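Long-range contacts in Moesin/ezrin/radixin homolog 2 (Drosophila melanogaster, PDB 7EDR), which probably links membrane-bound partners to intracellular signalling, as a Merlin-type FERM protein whose FERM domain binds its own C-terminal domain in the closed conformation: residues L16-L20 with L32-I37; S112-M116 with E154-G159; H134-G138 with R187-E191; T217-L221 with Y231-K236; F243-E247 with N290-M295. All blocks are in the same frame, centred on the assembly; numbering follows the deposited sequence.

Contact 1: residues L16-L20 with L32-I37; sequences LEFKL and LVCRTI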
# COMPACT_ATOMS: atom_id res chain seq x y z
N LEU C 16 -23.82 26.93 5.69
CA LEU C 16 -22.71 27.80 5.38
C LEU C 16 -23.20 28.89 4.43
O LEU C 16 -23.96 28.60 3.50
CB LEU C 16 -21.56 27.00 4.76
CG LEU C 16 -21.20 25.76 5.58
CD1 LEU C 16 -20.18 24.85 4.86
CD2 LEU C 16 -20.66 26.19 6.94
N GLU C 17 -22.79 30.13 4.67
CA GLU C 17 -23.15 31.25 3.81
C GLU C 17 -21.88 31.93 3.32
O GLU C 17 -21.04 32.35 4.12
CB GLU C 17 -24.08 32.23 4.52
CG GLU C 17 -25.41 31.61 4.97
CD GLU C 17 -26.49 32.65 5.29
OE1 GLU C 17 -26.87 33.41 4.37
OE2 GLU C 17 -26.96 32.70 6.45
N PHE C 18 -21.74 32.02 2.00
CA PHE C 18 -20.61 32.65 1.34
C PHE C 18 -21.13 33.68 0.35
O PHE C 18 -22.27 33.63 -0.11
CB PHE C 18 -19.73 31.64 0.55
CG PHE C 18 -19.48 30.36 1.26
CD1 PHE C 18 -18.44 30.25 2.18
CD2 PHE C 18 -20.27 29.24 1.01
CE1 PHE C 18 -18.17 29.04 2.83
CE2 PHE C 18 -20.03 28.04 1.66
CZ PHE C 18 -18.97 27.94 2.58
N LYS C 19 -20.25 34.62 0.01
CA LYS C 19 -20.41 35.46 -1.17
C LYS C 19 -19.29 35.11 -2.13
O LYS C 19 -18.12 35.09 -1.73
CB LYS C 19 -20.39 36.94 -0.81
CG LYS C 19 -21.71 37.48 -0.26
CD LYS C 19 -22.58 38.08 -1.37
CE LYS C 19 -23.22 39.40 -0.94
NZ LYS C 19 -23.98 40.05 -2.06
N LEU C 20 -19.64 34.82 -3.36
CA LEU C 20 -18.64 34.51 -4.37
C LEU C 20 -18.53 35.63 -5.39
O LEU C 20 -19.46 36.42 -5.59
CB LEU C 20 -18.96 33.18 -5.06
CG LEU C 20 -19.15 32.04 -4.07
CD1 LEU C 20 -19.49 30.76 -4.80
CD2 LEU C 20 -17.89 31.87 -3.24
N LEU C 32 -14.16 25.72 -1.38
CA LEU C 32 -14.51 26.58 -0.25
C LEU C 32 -15.23 25.79 0.83
O LEU C 32 -14.89 25.87 2.01
CB LEU C 32 -15.36 27.74 -0.75
CG LEU C 32 -15.78 28.81 0.24
CD1 LEU C 32 -14.56 29.37 0.95
CD2 LEU C 32 -16.51 29.88 -0.54
N VAL C 33 -16.24 25.01 0.43
CA VAL C 33 -16.97 24.17 1.38
C VAL C 33 -16.03 23.17 2.05
O VAL C 33 -16.03 23.03 3.28
CB VAL C 33 -18.12 23.44 0.66
CG1 VAL C 33 -18.74 22.40 1.59
CG2 VAL C 33 -19.15 24.43 0.18
N CYS C 34 -15.23 22.46 1.26
CA CYS C 34 -14.43 21.39 1.86
C CYS C 34 -13.42 21.96 2.84
O CYS C 34 -13.22 21.40 3.92
CB CYS C 34 -13.73 20.56 0.77
SG CYS C 34 -14.85 19.60 -0.28
N ARG C 35 -12.78 23.07 2.48
CA ARG C 35 -11.81 23.67 3.40
C ARG C 35 -12.49 24.12 4.69
O ARG C 35 -11.96 23.90 5.79
CB ARG C 35 -11.11 24.86 2.73
CG ARG C 35 -10.34 24.52 1.47
CD ARG C 35 -9.72 25.80 0.84
NE ARG C 35 -8.32 25.87 1.23
CZ ARG C 35 -7.79 26.82 1.99
NH1 ARG C 35 -8.52 27.83 2.42
NH2 ARG C 35 -6.51 26.74 2.31
N THR C 36 -13.67 24.74 4.58
CA THR C 36 -14.38 25.27 5.74
C THR C 36 -14.66 24.19 6.78
O THR C 36 -14.53 24.43 7.98
CB THR C 36 -15.71 25.92 5.31
OG1 THR C 36 -15.46 26.98 4.38
CG2 THR C 36 -16.43 26.48 6.50
N ILE C 37 -15.06 22.99 6.33
CA ILE C 37 -15.47 21.94 7.25
C ILE C 37 -14.36 20.93 7.53
O ILE C 37 -14.54 20.02 8.36
CB ILE C 37 -16.74 21.24 6.73
CG1 ILE C 37 -16.44 20.51 5.41
CG2 ILE C 37 -17.84 22.28 6.54
CD1 ILE C 37 -17.62 19.67 4.89

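Contact 2: residues S112-M116 with E154-G159; sequences SILSM and ELLPKG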
# COMPACT_ATOMS: atom_id res chain seq x y z
N SER C 112 -31.97 8.85 5.68
CA SER C 112 -32.48 7.88 4.71
C SER C 112 -33.38 6.86 5.38
O SER C 112 -34.45 6.52 4.88
CB SER C 112 -31.32 7.14 4.04
OG SER C 112 -30.80 7.89 2.98
N ILE C 113 -32.92 6.35 6.53
CA ILE C 113 -33.62 5.29 7.23
C ILE C 113 -34.87 5.83 7.91
O ILE C 113 -35.98 5.32 7.72
CB ILE C 113 -32.66 4.61 8.21
CG1 ILE C 113 -31.56 3.88 7.40
CG2 ILE C 113 -33.42 3.70 9.15
CD1 ILE C 113 -30.46 3.23 8.20
N LEU C 114 -34.72 6.91 8.69
CA LEU C 114 -35.86 7.47 9.42
C LEU C 114 -36.97 7.90 8.48
O LEU C 114 -38.16 7.76 8.81
CB LEU C 114 -35.39 8.66 10.26
CG LEU C 114 -35.19 8.40 11.75
CD1 LEU C 114 -34.98 6.92 12.05
CD2 LEU C 114 -34.03 9.24 12.23
N SER C 115 -36.62 8.41 7.30
CA SER C 115 -37.61 8.82 6.31
C SER C 115 -38.04 7.68 5.40
O SER C 115 -38.91 7.89 4.54
CB SER C 115 -37.04 9.95 5.46
OG SER C 115 -36.14 9.40 4.52
N MET C 116 -37.44 6.50 5.56
CA MET C 116 -37.74 5.29 4.80
C MET C 116 -37.35 5.41 3.33
O MET C 116 -37.88 4.66 2.50
CB MET C 116 -39.21 4.90 4.94
CG MET C 116 -39.68 4.83 6.39
SD MET C 116 -41.47 4.73 6.56
CE MET C 116 -41.79 3.12 5.84
N GLU C 154 -39.73 9.85 16.73
CA GLU C 154 -38.59 10.48 16.09
C GLU C 154 -37.40 9.55 15.91
O GLU C 154 -36.46 9.90 15.17
CB GLU C 154 -38.14 11.70 16.89
CG GLU C 154 -39.12 12.83 16.92
CD GLU C 154 -38.50 14.10 17.46
OE1 GLU C 154 -38.34 14.20 18.70
OE2 GLU C 154 -38.16 14.99 16.64
N LEU C 155 -37.39 8.40 16.59
CA LEU C 155 -36.27 7.48 16.54
C LEU C 155 -36.54 6.29 15.63
O LEU C 155 -35.60 5.62 15.20
CB LEU C 155 -35.92 6.97 17.95
CG LEU C 155 -35.41 8.03 18.95
CD1 LEU C 155 -35.56 7.55 20.37
CD2 LEU C 155 -33.94 8.39 18.67
N LEU C 156 -37.81 6.06 15.29
CA LEU C 156 -38.15 4.91 14.51
C LEU C 156 -38.84 5.33 13.23
O LEU C 156 -39.62 6.29 13.22
CB LEU C 156 -39.06 3.97 15.31
CG LEU C 156 -38.37 3.36 16.53
CD1 LEU C 156 -39.30 2.44 17.32
CD2 LEU C 156 -37.08 2.62 16.11
N PRO C 157 -38.56 4.65 12.12
CA PRO C 157 -39.36 4.86 10.90
C PRO C 157 -40.84 4.66 11.19
O PRO C 157 -41.25 3.73 11.88
CB PRO C 157 -38.82 3.79 9.94
CG PRO C 157 -37.52 3.37 10.48
CD PRO C 157 -37.55 3.60 11.96
N LYS C 158 -41.67 5.55 10.63
CA LYS C 158 -43.11 5.41 10.84
C LYS C 158 -43.63 4.07 10.34
O LYS C 158 -44.57 3.52 10.92
CB LYS C 158 -43.86 6.56 10.18
CG LYS C 158 -45.36 6.48 10.38
CD LYS C 158 -46.06 7.81 10.18
CE LYS C 158 -47.49 7.74 10.71
NZ LYS C 158 -48.30 6.75 9.93
N GLY C 159 -43.04 3.52 9.28
CA GLY C 159 -43.43 2.20 8.82
C GLY C 159 -43.17 1.11 9.84
O GLY C 159 -43.79 0.03 9.76
O HOH W 1 -40.68 7.94 9.22

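Contact 3: residues H134-G138 with R187-E191; sequences HVQYG and RDEVE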
# COMPACT_ATOMS: atom_id res chain seq x y z
N HIS C 134 -27.19 6.88 21.92
CA HIS C 134 -25.82 6.90 22.42
C HIS C 134 -24.98 7.97 21.72
O HIS C 134 -24.11 8.59 22.35
CB HIS C 134 -25.21 5.52 22.23
CG HIS C 134 -23.89 5.29 22.90
ND1 HIS C 134 -22.87 6.23 22.89
CD2 HIS C 134 -23.39 4.20 23.53
CE1 HIS C 134 -21.82 5.73 23.52
NE2 HIS C 134 -22.11 4.50 23.92
N VAL C 135 -25.21 8.21 20.42
CA VAL C 135 -24.46 9.25 19.73
C VAL C 135 -24.83 10.63 20.27
O VAL C 135 -23.96 11.50 20.43
CB VAL C 135 -24.69 9.16 18.21
CG1 VAL C 135 -24.39 10.50 17.56
CG2 VAL C 135 -23.81 8.08 17.60
N GLN C 136 -26.11 10.85 20.59
CA GLN C 136 -26.51 12.19 21.00
C GLN C 136 -26.22 12.47 22.47
O GLN C 136 -25.94 13.62 22.81
CB GLN C 136 -28.00 12.39 20.71
CG GLN C 136 -28.50 13.77 21.07
CD GLN C 136 -29.99 13.91 20.86
OE1 GLN C 136 -30.61 13.11 20.15
NE2 GLN C 136 -30.58 14.92 21.48
N TYR C 137 -26.29 11.47 23.34
CA TYR C 137 -26.22 11.70 24.78
C TYR C 137 -25.03 11.05 25.46
O TYR C 137 -24.88 11.21 26.67
CB TYR C 137 -27.50 11.19 25.47
CG TYR C 137 -28.74 11.93 25.07
CD1 TYR C 137 -28.98 13.23 25.52
CD2 TYR C 137 -29.67 11.36 24.23
CE1 TYR C 137 -30.12 13.93 25.14
CE2 TYR C 137 -30.82 12.05 23.84
CZ TYR C 137 -31.04 13.33 24.30
OH TYR C 137 -32.16 14.02 23.92
N GLY C 138 -24.18 10.33 24.73
CA GLY C 138 -23.07 9.64 25.34
C GLY C 138 -23.50 8.30 25.88
O GLY C 138 -24.68 7.93 25.80
N ARG C 187 -18.62 8.61 20.91
CA ARG C 187 -19.73 8.88 20.00
C ARG C 187 -19.33 8.58 18.56
O ARG C 187 -20.11 7.95 17.83
CB ARG C 187 -20.20 10.32 20.19
CG ARG C 187 -20.98 10.50 21.52
CD ARG C 187 -20.66 11.86 22.13
NE ARG C 187 -21.81 12.55 22.72
CZ ARG C 187 -21.94 12.81 24.02
NH1 ARG C 187 -20.99 12.43 24.88
NH2 ARG C 187 -23.02 13.45 24.46
N ASP C 188 -18.11 8.94 18.16
CA ASP C 188 -17.69 8.65 16.79
C ASP C 188 -17.54 7.15 16.56
O ASP C 188 -17.75 6.67 15.44
CB ASP C 188 -16.40 9.42 16.43
CG ASP C 188 -15.12 8.73 16.93
OD1 ASP C 188 -14.61 7.81 16.24
OD2 ASP C 188 -14.61 9.13 18.00
N GLU C 189 -17.21 6.38 17.60
CA GLU C 189 -17.20 4.93 17.45
C GLU C 189 -18.61 4.39 17.23
O GLU C 189 -18.80 3.45 16.45
CB GLU C 189 -16.58 4.26 18.67
CG GLU C 189 -15.06 4.28 18.63
CD GLU C 189 -14.45 4.07 19.99
OE1 GLU C 189 -15.20 3.76 20.95
OE2 GLU C 189 -13.21 4.20 20.11
N VAL C 190 -19.60 4.95 17.92
CA VAL C 190 -20.96 4.47 17.76
C VAL C 190 -21.52 4.89 16.40
O VAL C 190 -22.28 4.14 15.79
CB VAL C 190 -21.83 4.93 18.94
CG1 VAL C 190 -23.33 4.74 18.64
CG2 VAL C 190 -21.42 4.19 20.22
N GLU C 191 -21.14 6.07 15.90
CA GLU C 191 -21.48 6.43 14.53
C GLU C 191 -20.99 5.36 13.57
O GLU C 191 -21.75 4.87 12.72
CB GLU C 191 -20.89 7.80 14.16
CG GLU C 191 -21.68 9.01 14.70
CD GLU C 191 -21.07 10.36 14.28
OE1 GLU C 191 -19.92 10.36 13.76
OE2 GLU C 191 -21.73 11.42 14.44

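Contact 4: residues T217-L221 with Y231-K236; sequences TKLWL and YDERDK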
# COMPACT_ATOMS: atom_id res chain seq x y z
N THR C 217 -40.80 -4.87 -20.29
CA THR C 217 -40.94 -5.15 -18.87
C THR C 217 -40.44 -3.97 -18.05
O THR C 217 -39.34 -3.46 -18.28
CB THR C 217 -40.16 -6.40 -18.48
OG1 THR C 217 -40.54 -7.50 -19.30
CG2 THR C 217 -40.40 -6.74 -17.02
N LYS C 218 -41.25 -3.53 -17.09
CA LYS C 218 -40.85 -2.47 -16.19
C LYS C 218 -39.91 -3.03 -15.13
O LYS C 218 -40.21 -4.04 -14.48
CB LYS C 218 -42.08 -1.82 -15.57
CG LYS C 218 -42.99 -1.16 -16.59
CD LYS C 218 -44.32 -0.70 -16.00
CE LYS C 218 -44.10 0.36 -14.93
NZ LYS C 218 -45.36 0.97 -14.40
N LEU C 219 -38.75 -2.39 -14.98
CA LEU C 219 -37.73 -2.84 -14.06
C LEU C 219 -37.12 -1.63 -13.37
O LEU C 219 -37.37 -0.48 -13.75
CB LEU C 219 -36.63 -3.64 -14.78
CG LEU C 219 -37.01 -4.89 -15.58
CD1 LEU C 219 -35.90 -5.26 -16.56
CD2 LEU C 219 -37.29 -6.05 -14.66
N TRP C 220 -36.27 -1.91 -12.39
CA TRP C 220 -35.48 -0.87 -11.73
C TRP C 220 -34.00 -1.07 -12.04
O TRP C 220 -33.47 -2.18 -11.86
CB TRP C 220 -35.70 -0.87 -10.21
CG TRP C 220 -37.09 -0.49 -9.81
CD1 TRP C 220 -38.13 -1.34 -9.50
CD2 TRP C 220 -37.61 0.83 -9.68
NE1 TRP C 220 -39.25 -0.62 -9.19
CE2 TRP C 220 -38.96 0.72 -9.30
CE3 TRP C 220 -37.06 2.10 -9.87
CZ2 TRP C 220 -39.77 1.83 -9.10
CZ3 TRP C 220 -37.86 3.21 -9.66
CH2 TRP C 220 -39.20 3.07 -9.27
N LEU C 221 -33.36 -0.01 -12.53
CA LEU C 221 -31.91 0.05 -12.59
C LEU C 221 -31.39 0.53 -11.24
O LEU C 221 -31.81 1.58 -10.74
CB LEU C 221 -31.46 0.99 -13.70
CG LEU C 221 -29.94 1.13 -13.83
CD1 LEU C 221 -29.33 -0.14 -14.44
CD2 LEU C 221 -29.59 2.37 -14.63
N TYR C 231 -33.62 -4.83 -10.98
CA TYR C 231 -34.66 -5.27 -10.06
C TYR C 231 -35.98 -5.44 -10.78
O TYR C 231 -36.28 -4.74 -11.76
CB TYR C 231 -34.89 -4.29 -8.90
CG TYR C 231 -33.70 -4.05 -8.01
CD1 TYR C 231 -32.79 -3.03 -8.30
CD2 TYR C 231 -33.49 -4.83 -6.87
CE1 TYR C 231 -31.71 -2.79 -7.47
CE2 TYR C 231 -32.41 -4.59 -6.04
CZ TYR C 231 -31.52 -3.57 -6.36
OH TYR C 231 -30.44 -3.32 -5.57
N ASP C 232 -36.78 -6.35 -10.26
CA ASP C 232 -38.17 -6.44 -10.67
C ASP C 232 -38.93 -5.20 -10.22
O ASP C 232 -38.59 -4.57 -9.21
CB ASP C 232 -38.82 -7.69 -10.08
CG ASP C 232 -40.10 -8.04 -10.78
OD1 ASP C 232 -41.09 -7.31 -10.60
OD2 ASP C 232 -40.09 -9.06 -11.52
N GLU C 233 -39.98 -4.86 -10.98
CA GLU C 233 -40.74 -3.66 -10.69
C GLU C 233 -41.22 -3.60 -9.24
O GLU C 233 -41.29 -2.52 -8.65
CB GLU C 233 -41.93 -3.56 -11.64
CG GLU C 233 -42.73 -2.28 -11.49
CD GLU C 233 -44.10 -2.37 -12.15
OE1 GLU C 233 -44.45 -3.45 -12.69
OE2 GLU C 233 -44.83 -1.36 -12.11
N ARG C 234 -41.51 -4.76 -8.64
CA ARG C 234 -42.15 -4.81 -7.34
C ARG C 234 -41.25 -5.37 -6.24
O ARG C 234 -41.74 -5.64 -5.14
CB ARG C 234 -43.43 -5.64 -7.40
CG ARG C 234 -44.30 -5.30 -8.58
CD ARG C 234 -45.65 -6.03 -8.54
NE ARG C 234 -46.51 -5.59 -9.64
CZ ARG C 234 -46.98 -4.35 -9.79
NH1 ARG C 234 -46.68 -3.40 -8.90
NH2 ARG C 234 -47.75 -4.05 -10.83
N ASP C 235 -39.96 -5.57 -6.52
CA ASP C 235 -39.02 -6.08 -5.52
C ASP C 235 -37.74 -5.25 -5.61
O ASP C 235 -36.80 -5.59 -6.34
CB ASP C 235 -38.76 -7.56 -5.74
CG ASP C 235 -37.91 -8.19 -4.65
OD1 ASP C 235 -37.34 -7.46 -3.82
OD2 ASP C 235 -37.81 -9.42 -4.64
N LYS C 236 -37.70 -4.16 -4.84
CA LYS C 236 -36.49 -3.36 -4.72
C LYS C 236 -35.49 -3.94 -3.73
O LYS C 236 -34.36 -3.45 -3.65
CB LYS C 236 -36.84 -1.94 -4.29
CG LYS C 236 -37.47 -1.09 -5.37
CD LYS C 236 -37.43 0.39 -4.93
CE LYS C 236 -37.85 1.34 -6.03
NZ LYS C 236 -37.94 2.74 -5.53

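Contact 5: residues F243-E247 with N290-M295; sequences FQWNE and NHDLYM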
# COMPACT_ATOMS: atom_id res chain seq x y z
N PHE C 243 -24.35 -6.66 -12.74
CA PHE C 243 -23.13 -6.55 -13.53
C PHE C 243 -22.13 -5.69 -12.77
O PHE C 243 -22.42 -4.53 -12.47
CB PHE C 243 -23.41 -5.95 -14.90
CG PHE C 243 -24.38 -6.74 -15.71
CD1 PHE C 243 -25.74 -6.42 -15.69
CD2 PHE C 243 -23.94 -7.79 -16.51
CE1 PHE C 243 -26.66 -7.15 -16.46
CE2 PHE C 243 -24.85 -8.53 -17.27
CZ PHE C 243 -26.21 -8.21 -17.24
N GLN C 244 -20.97 -6.25 -12.48
CA GLN C 244 -19.97 -5.55 -11.70
C GLN C 244 -19.21 -4.55 -12.56
O GLN C 244 -19.00 -4.77 -13.75
CB GLN C 244 -19.02 -6.57 -11.07
CG GLN C 244 -18.41 -6.08 -9.76
CD GLN C 244 -17.81 -7.18 -8.94
OE1 GLN C 244 -18.44 -7.71 -8.02
NE2 GLN C 244 -16.58 -7.56 -9.28
N TRP C 245 -18.79 -3.43 -11.94
CA TRP C 245 -18.17 -2.34 -12.70
C TRP C 245 -17.05 -2.83 -13.60
O TRP C 245 -16.87 -2.32 -14.72
CB TRP C 245 -17.64 -1.25 -11.77
CG TRP C 245 -18.72 -0.38 -11.28
CD1 TRP C 245 -19.04 -0.11 -9.96
CD2 TRP C 245 -19.69 0.29 -12.09
NE1 TRP C 245 -20.16 0.71 -9.93
CE2 TRP C 245 -20.57 0.95 -11.21
CE3 TRP C 245 -19.91 0.38 -13.47
CZ2 TRP C 245 -21.64 1.70 -11.68
CZ3 TRP C 245 -20.97 1.13 -13.93
CH2 TRP C 245 -21.82 1.79 -13.04
N ASN C 246 -16.27 -3.82 -13.14
CA ASN C 246 -15.11 -4.25 -13.93
C ASN C 246 -15.48 -5.18 -15.08
O ASN C 246 -14.61 -5.54 -15.87
CB ASN C 246 -14.08 -4.93 -13.04
CG ASN C 246 -14.50 -6.32 -12.63
OD1 ASN C 246 -15.49 -6.49 -11.91
ND2 ASN C 246 -13.77 -7.32 -13.09
N GLU C 247 -16.75 -5.59 -15.18
CA GLU C 247 -17.29 -6.29 -16.34
C GLU C 247 -17.84 -5.34 -17.41
O GLU C 247 -18.18 -5.81 -18.51
CB GLU C 247 -18.43 -7.25 -15.93
CG GLU C 247 -18.09 -8.16 -14.78
CD GLU C 247 -19.26 -9.02 -14.33
OE1 GLU C 247 -20.33 -8.49 -13.96
OE2 GLU C 247 -19.11 -10.25 -14.34
N ASN C 290 -19.07 6.20 -9.97
CA ASN C 290 -18.97 4.96 -9.20
C ASN C 290 -17.89 4.05 -9.76
O ASN C 290 -17.16 3.40 -9.01
CB ASN C 290 -20.32 4.25 -9.14
CG ASN C 290 -21.18 4.72 -7.96
OD1 ASN C 290 -20.87 4.43 -6.80
ND2 ASN C 290 -22.26 5.43 -8.27
N HIS C 291 -17.77 4.00 -11.10
CA HIS C 291 -16.70 3.21 -11.71
C HIS C 291 -15.32 3.77 -11.37
O HIS C 291 -14.40 3.00 -11.06
CB HIS C 291 -16.89 3.14 -13.22
CG HIS C 291 -15.82 2.34 -13.89
ND1 HIS C 291 -14.58 2.86 -14.19
CD2 HIS C 291 -15.79 1.03 -14.26
CE1 HIS C 291 -13.84 1.91 -14.74
NE2 HIS C 291 -14.55 0.80 -14.79
N ASP C 292 -15.16 5.11 -11.43
CA ASP C 292 -13.90 5.74 -11.03
C ASP C 292 -13.48 5.29 -9.64
O ASP C 292 -12.32 4.91 -9.41
CB ASP C 292 -14.01 7.27 -11.03
CG ASP C 292 -14.02 7.88 -12.42
OD1 ASP C 292 -13.54 7.26 -13.39
OD2 ASP C 292 -14.52 9.03 -12.53
N LEU C 293 -14.41 5.35 -8.67
CA LEU C 293 -14.02 5.03 -7.30
C LEU C 293 -13.82 3.55 -7.13
O LEU C 293 -13.01 3.13 -6.30
CB LEU C 293 -15.07 5.52 -6.29
CG LEU C 293 -15.13 7.04 -6.20
CD1 LEU C 293 -16.30 7.49 -5.37
CD2 LEU C 293 -13.86 7.54 -5.60
N TYR C 294 -14.56 2.74 -7.90
CA TYR C 294 -14.38 1.29 -7.84
C TYR C 294 -12.93 0.91 -8.10
O TYR C 294 -12.35 0.10 -7.37
CB TYR C 294 -15.33 0.62 -8.85
CG TYR C 294 -15.31 -0.89 -8.79
CD1 TYR C 294 -14.40 -1.63 -9.55
CD2 TYR C 294 -16.19 -1.58 -7.96
CE1 TYR C 294 -14.37 -3.02 -9.50
CE2 TYR C 294 -16.17 -2.97 -7.89
CZ TYR C 294 -15.26 -3.69 -8.66
OH TYR C 294 -15.26 -5.07 -8.59
N MET C 295 -12.31 1.50 -9.13
CA MET C 295 -10.91 1.23 -9.44
C MET C 295 -9.97 1.92 -8.45
O MET C 295 -8.96 1.33 -8.06
CB MET C 295 -10.58 1.67 -10.86
CG MET C 295 -11.37 0.94 -11.93
SD MET C 295 -11.01 -0.83 -11.95
CE MET C 295 -11.87 -1.26 -13.47

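Contact 1: residues L16-L20 with L32-I37
This is apolar strand-on-helix packing in the N-terminal, ubiquitin-like lobe of the FERM domain, where the strand 15-20 at the edge of the sheet meets the last turns of the helix 26-37. No hydrogen bond crosses the interface; 294 Å² is buried between the two segments, and the atoms that meet most closely belong to side chains. Phe-18 lies at its centre. Leu-32 CD2 sits over one face of the ring, 3.7 Å from the Phe-18 ring centroid and 28° off its normal, a CH-pi contact, while Val-33 CG2 approaches Phe-18 CE2 at 4.0 Å. The same Leu-32 CD2 reaches Leu-20 CD2 at 3.6 Å. At the other end, Leu-16 CD1 packs on Ile-37 CG2 at 3.9 Å and on Val-33 CG1 at 4.3 Å. The segment axes come within 10.5 Å at their closest and run at 131°, so the helix lies obliquely across the sheet, as in the beta-grasp fold of ubiquitin. Val-33 also touches Val-9 of the adjacent strand 5-10 and Phe-83 of the strand 78-85 beyond it, carrying the packing past the edge strand. Thr-36 faces the ring edge, with OG1 3.7 Å from Phe-18 CE1; that hydroxyl donates to Leu-32 O (OG1 to O, 2.7 Å), one turn back, which satisfies it within the helix.

Contact 2: residues S112-M116 with E154-G159
Pro-157 and Leu-114 form the apolar centre, their CA atoms 4.6 Å apart. Leu-114 CD1 lies 4.2 Å from Pro-157 CD and 3.5 Å from Leu-155 O, so the leucine packs against backbone as well as the proline ring. On the flanks of that ring, Ile-113 CG2 comes to 4.3 Å from Pro-157 CG and Met-116 CG to 3.8 Å from Pro-157 CB. The closeness depends on two helix ends in the all-helical central lobe of the FERM domain. The helix 99-114 stops in a Schellman motif, Met-116 having a phi of 67°, and Pro-157 is the N-cap residue of the short helix 158-161. Behind them, Ile-113 reaches Tyr-194 and Ala-198 of the helix 187-198, and Leu-156 turns to Trp-171 and Ile-175 of the helix 168-179. Farther out, Met-116 SD accepts a weak hydrogen bond from Gly-159 N at 3.4 Å. A side chain on Gly-159 would collide here: an ideal CB would stand 2.3 Å from Met-116 CE. At the polar edge one water donates to Leu-114 O at 2.6 Å and accepts from Lys-158 N at 2.9 Å, bridging a helix C-terminus and a helix N-terminus. The amine of Lys-158 leads away to a salt bridge with Asp-162.

Contact 3: residues H134-G138 with R187-E191
Arg-187 spreads its side chain across the C-terminal end of the helix 122-137. Its chi2 of 143° and chi3 of 140° both fall between the usual wells, and this bent course brings the guanidinium to the last backbone carbonyls of that helix. Arg-187 NE donates to Val-135 O at 3.3 Å (131° at the hydrogen) and Arg-187 NH2 to Gln-136 O at 3.4 Å (154°); both bonds are weak. One face of the guanidinium lies against the peptide joining Tyr-137 and Gly-138, with Arg-187 NH2 3.3 Å from Tyr-137 C. Gly-138, the first residue past the helix, has phi 84° and psi 179°, angles at which a CB would press on the preceding carbonyl; an ideal CB would also lie 2.9 Å from Arg-187 NH1. The apolar part is made by two valines, both in the t rotamer: Val-135 CG2 meets Val-190 CG1 at 3.5 Å. His-134, also t about chi1, turns one ring face to Val-190 CG2, which stands 3.6 Å from the ring centroid and only 6° off the normal, a CH-pi contact. Glu-191 CG packs 3.7 Å from Val-135 CG2, while Glu-191 OE2 bonds to His-103. In the helical central lobe of the FERM domain, this joins the end of helix 122-137 to the start of helix 187-198, with Phe-106 of helix 99-114 touching Val-135 and Glu-191, and Tyr-179 of helix 168-179 touching His-134 and Tyr-137.

Contact 4: residues T217-L221 with Y231-K236
The indole of Trp-220 is held both at its edge and over its face by residues of the turn that follows the opposing strand and just after it. At the edge, Trp-220 NE1 donates to Glu-233 O at 2.8 Å (150° at the hydrogen). Over one face lies Lys-236: its CE is 3.5 Å from the centroid of the Trp-220 six-membered ring, a CH-pi contact, and its NZ is 4.0 Å from that centroid, 14° off the normal, a cation-pi interaction. Lys-236 also makes a cation-pi contact with Tyr-208 of the adjoining strand 207-212. The backbone supplies the frame. Trp-220 and Tyr-231 form an antiparallel hydrogen-bonded pair. Trp-220 N donates to Tyr-231 O at 2.9 Å. In return, Tyr-231 N donates to Trp-220 O at 2.8 Å. The two side chains share a sheet face, Trp-220 CB to Tyr-231 CB 3.8 Å. Beyond the pair, the chain turns away in a type I beta turn from Asp-232 to Asp-235, with an Asx turn in which Asp-232 OD1 accepts from Arg-234 N at 3.2 Å. Glu-233 leans back across the strands, where its OE2 meets Lys-218 NZ at 3.3 Å in a salt bridge with a weak hydrogen bond. These features belong to the open end of the beta hairpin of strands 218-223 and 227-232, in the first antiparallel sheet of the PH-like C-terminal lobe of the FERM domain.

Contact 5: residues F243-E247 with N290-M295
Asn-290 opens the helix segment by placing its CB 3.6 Å from Trp-245 NE1, on the indole whose N-H is bonded to Thr-224 O. His-291 follows: its CB lies over one face of the Trp-245 ring system, and its CD2 approaches Trp-245 O at 3.5 Å. One turn after Asn-290, Tyr-294 meets Trp-245 in an offset edge-to-face pair, the edge of the indole toward the tyrosine face, with centroids of the five-membered ring and the phenol ring 5.5 Å apart and planes at 66°. Trp-245 CB adds a CH-pi contact, 4.0 Å from the Tyr-294 centroid. Met-295 ends the series, its CE 4.3 Å from Asn-246 CB. Trp-245 lies with one face on Asn-290 and His-291 and its edge toward Tyr-294, where strand 241-244 passes into the 3-10 segment 245-247. Packing of C-terminal helix 277-297 against the corner where one sheet gives way to the next is characteristic of the PH-like fold, whose long final helix closes one end of the beta sandwich.

The five contacts sample all three lobes of the FERM domain: contact 1 the ubiquitin-like lobe, contacts 2 and 3 the helical lobe, contacts 4 and 5 the PH-like lobe. Along the chain contact 1 comes first; contacts 2 and 3 interlace, their segments alternating, with centres 19 Å apart and nearest atoms about 6 Å apart; contacts 4 and 5 follow in series, centres 22 Å apart, sharing the sheet in which strands 227-232 and 241-244 are neighbours. Between lobes, centres lie 23 to 40 Å apart, the longest separation being from contact 1 to contact 4. Each contact therefore lies within a single lobe and none spans two, while contacts 4 and 5 also lie within reach of another protein chain of the assembly.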